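Local atomic coordinates of maquette-3 (Escherichia coli, PDB entry 6Z0C), a protein that is an artificial single-chain four-helix bundle, apparently designed to carry buried charged networks in its hydrophobic core. Residues K55-K60 and E144-G149. Sequence-based numbering, arbitrary orientation.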
ATOM      1  N   LYS A  55       9.100  21.413  23.011  1.00 37.80           N
ATOM      2  CA  LYS A  55       8.800  22.229  21.801  1.00 41.30           C
ATOM      3  C   LYS A  55       9.690  21.751  20.647  1.00 40.88           C
ATOM      4  O   LYS A  55       9.156  21.501  19.548  1.00 37.28           O
ATOM      5  CB  LYS A  55       9.010  23.725  22.060  1.00 45.37           C
ATOM      6  CG  LYS A  55       8.399  24.640  21.005  1.00 49.41           C
ATOM      7  CD  LYS A  55       8.521  26.116  21.320  1.00 53.92           C
ATOM      8  CE  LYS A  55       7.445  26.955  20.661  1.00 60.57           C
ATOM      9  NZ  LYS A  55       6.169  26.902  21.415  1.00 65.23           N
ATOM     10  N   SER A  56      10.993  21.610  20.902  1.00 41.11           N
ATOM     11  CA  SER A  56      12.012  21.158  19.920  1.00 41.57           C
ATOM     12  C   SER A  56      11.596  19.819  19.295  1.00 39.14           C
ATOM     13  O   SER A  56      11.625  19.717  18.054  1.00 37.42           O
ATOM     14  CB  SER A  56      13.369  21.061  20.562  1.00 44.98           C
ATOM     15  OG  SER A  56      14.304  20.493  19.658  1.00 49.86           O
ATOM     16  N   VAL A  57      11.238  18.833  20.124  1.00 37.14           N
ATOM     17  CA  VAL A  57      10.840  17.463  19.678  1.00 37.61           C
ATOM     18  C   VAL A  57       9.596  17.572  18.786  1.00 35.67           C
ATOM     19  O   VAL A  57       9.597  16.985  17.680  1.00 32.08           O
ATOM     20  CB  VAL A  57      10.594  16.525  20.875  1.00 39.07           C
ATOM     21  CG1 VAL A  57       9.784  15.297  20.485  1.00 38.48           C
ATOM     22  CG2 VAL A  57      11.900  16.118  21.544  1.00 41.12           C
ATOM     23  N   LEU A  58       8.574  18.293  19.254  1.00 33.37           N
ATOM     24  CA  LEU A  58       7.270  18.425  18.552  1.00 36.07           C
ATOM     25  C   LEU A  58       7.463  19.151  17.214  1.00 34.40           C
ATOM     26  O   LEU A  58       6.890  18.685  16.210  1.00 33.68           O
ATOM     27  CB  LEU A  58       6.282  19.171  19.454  1.00 36.98           C
ATOM     28  CG  LEU A  58       5.902  18.453  20.750  1.00 38.28           C
ATOM     29  CD1 LEU A  58       5.085  19.367  21.652  1.00 40.54           C
ATOM     30  CD2 LEU A  58       5.146  17.165  20.466  1.00 38.70           C
ATOM     31  N   GLN A  59       8.237  20.241  17.197  1.00 34.59           N
ATOM     32  CA  GLN A  59       8.456  21.070  15.977  1.00 37.74           C
ATOM     33  C   GLN A  59       9.199  20.251  14.912  1.00 37.20           C
ATOM     34  O   GLN A  59       8.800  20.323  13.739  1.00 36.15           O
ATOM     35  CB  GLN A  59       9.201  22.369  16.301  1.00 42.03           C
ATOM     36  CG  GLN A  59       8.266  23.562  16.435  1.00 47.53           C
ATOM     37  CD  GLN A  59       8.946  24.819  16.917  1.00 52.20           C
ATOM     38  OE1 GLN A  59      10.132  24.830  17.237  1.00 61.70           O
ATOM     39  NE2 GLN A  59       8.185  25.901  16.977  1.00 55.53           N
ATOM     40  N   LYS A  60      10.233  19.497  15.278  1.00 38.39           N
ATOM     41  CA  LYS A  60      11.037  18.769  14.258  1.00 42.16           C
ATOM     42  C   LYS A  60      10.190  17.610  13.707  1.00 38.16           C
ATOM     43  O   LYS A  60      10.301  17.339  12.499  1.00 39.51           O
ATOM     44  CB  LYS A  60      12.435  18.411  14.780  1.00 48.54           C
ATOM     45  CG  LYS A  60      12.544  17.296  15.806  1.00 56.02           C
ATOM     46  CD  LYS A  60      13.991  16.884  16.058  1.00 59.96           C
ATOM     47  CE  LYS A  60      14.325  16.652  17.517  1.00 57.90           C
ATOM     48  NZ  LYS A  60      13.692  15.419  18.042  1.00 51.82           N
ATOM     49  N   GLU A 144       7.270   9.184  24.133  1.00 34.08           N
ATOM     50  CA  GLU A 144       7.156   8.528  25.465  1.00 35.83           C
ATOM     51  C   GLU A 144       8.040   9.232  26.505  1.00 35.68           C
ATOM     52  O   GLU A 144       7.644   9.243  27.683  1.00 37.88           O
ATOM     53  CB  GLU A 144       7.526   7.049  25.364  1.00 39.13           C
ATOM     54  CG  GLU A 144       6.399   6.193  24.824  1.00 42.38           C
ATOM     55  CD  GLU A 144       6.770   4.736  24.622  1.00 47.40           C
ATOM     56  OE1 GLU A 144       6.019   3.869  25.096  1.00 51.60           O
ATOM     57  OE2 GLU A 144       7.802   4.471  23.979  1.00 53.67           O
ATOM     58  N   THR A 145       9.194   9.779  26.106  1.00 34.99           N
ATOM     59  CA  THR A 145      10.198  10.361  27.039  1.00 38.55           C
ATOM     60  C   THR A 145       9.743  11.741  27.533  1.00 39.07           C
ATOM     61  O   THR A 145      10.303  12.196  28.545  1.00 38.45           O
ATOM     62  CB  THR A 145      11.600  10.459  26.419  1.00 38.02           C
ATOM     63  OG1 THR A 145      11.587  11.431  25.373  1.00 41.59           O
ATOM     64  CG2 THR A 145      12.103   9.136  25.885  1.00 38.07           C
ATOM     65  N   ILE A 146       8.779  12.381  26.857  1.00 37.86           N
ATOM     66  CA  ILE A 146       8.326  13.769  27.182  1.00 37.95           C
ATOM     67  C   ILE A 146       6.865  13.773  27.660  1.00 37.92           C
ATOM     68  O   ILE A 146       6.306  14.880  27.786  1.00 40.23           O
ATOM     69  CB  ILE A 146       8.546  14.715  25.983  1.00 37.16           C
ATOM     70  CG1 ILE A 146       7.759  14.284  24.743  1.00 36.24           C
ATOM     71  CG2 ILE A 146      10.031  14.860  25.691  1.00 38.20           C
ATOM     72  CD1 ILE A 146       7.559  15.392  23.736  1.00 36.58           C
ATOM     73  N   LEU A 147       6.277  12.606  27.945  1.00 37.36           N
ATOM     74  CA  LEU A 147       4.914  12.498  28.539  1.00 40.89           C
ATOM     75  C   LEU A 147       4.927  13.082  29.957  1.00 44.17           C
ATOM     76  O   LEU A 147       6.016  13.152  30.562  1.00 45.73           O
ATOM     77  CB  LEU A 147       4.470  11.032  28.575  1.00 41.73           C
ATOM     78  CG  LEU A 147       4.283  10.347  27.224  1.00 41.28           C
ATOM     79  CD1 LEU A 147       3.882   8.894  27.427  1.00 41.86           C
ATOM     80  CD2 LEU A 147       3.254  11.072  26.367  1.00 42.76           C
ATOM     81  N   GLY A 148       3.752  13.470  30.465  1.00 47.23           N
ATOM     82  CA  GLY A 148       3.573  14.027  31.820  1.00 50.32           C
ATOM     83  C   GLY A 148       4.006  15.480  31.894  1.00 53.92           C
ATOM     84  O   GLY A 148       4.249  16.080  30.824  1.00 54.97           O
ATOM     85  N   GLY A 149       4.101  16.026  33.112  1.00 53.91           N
ATOM     86  CA  GLY A 149       4.433  17.441  33.378  1.00 56.61           C
ATOM     87  C   GLY A 149       3.533  18.382  32.596  1.00 61.02           C
ATOM     88  O   GLY A 149       2.339  18.054  32.421  1.00 62.27           O
TER
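I146 is the one residue of E144-G149 that touches K55-K60, and it does so through the end of its longer branch, which meets V57 and L58 from the loop between helices 105-144 and 152-194. Just before it, T145 turns its OG1 back to the carbonyl oxygen of L142, a hydrogen bond within its own stretch of chain. At I146 the side chain points across to helix 52-99. CG1 sits between the backbone N and the carbonyl carbon (chi1 61°), and the chain then extends (chi2 160°), which carries CD1 out toward helix 52-99. There CD1 of I146 meets CG1 of V57 tip to tip at 3.9 Å. The valine branch that answers is the one anti to its own backbone N (chi1 162°). A looser contact joins I146 CD1 to CD2 of L58 at 4.4 Å, so one methyl faces two consecutive residues of the helix. The backbones stay well apart, 8.7 Å between the CA atoms of V57 and I146, and between K55-K60 and E144-G149 the contact is purely apolar. A polar tie comes from just before K55, where K54 NZ donates a hydrogen bond to the carbonyl oxygen of I146. From I146 the chain runs on to helix 152-194. The contact thus lies at one end of the four-helix bundle: V57 also rests on F139 of helix 105-144, while L58 packs on L42 and A45 of helix 4-48 and on L155 and L158 of helix 152-194.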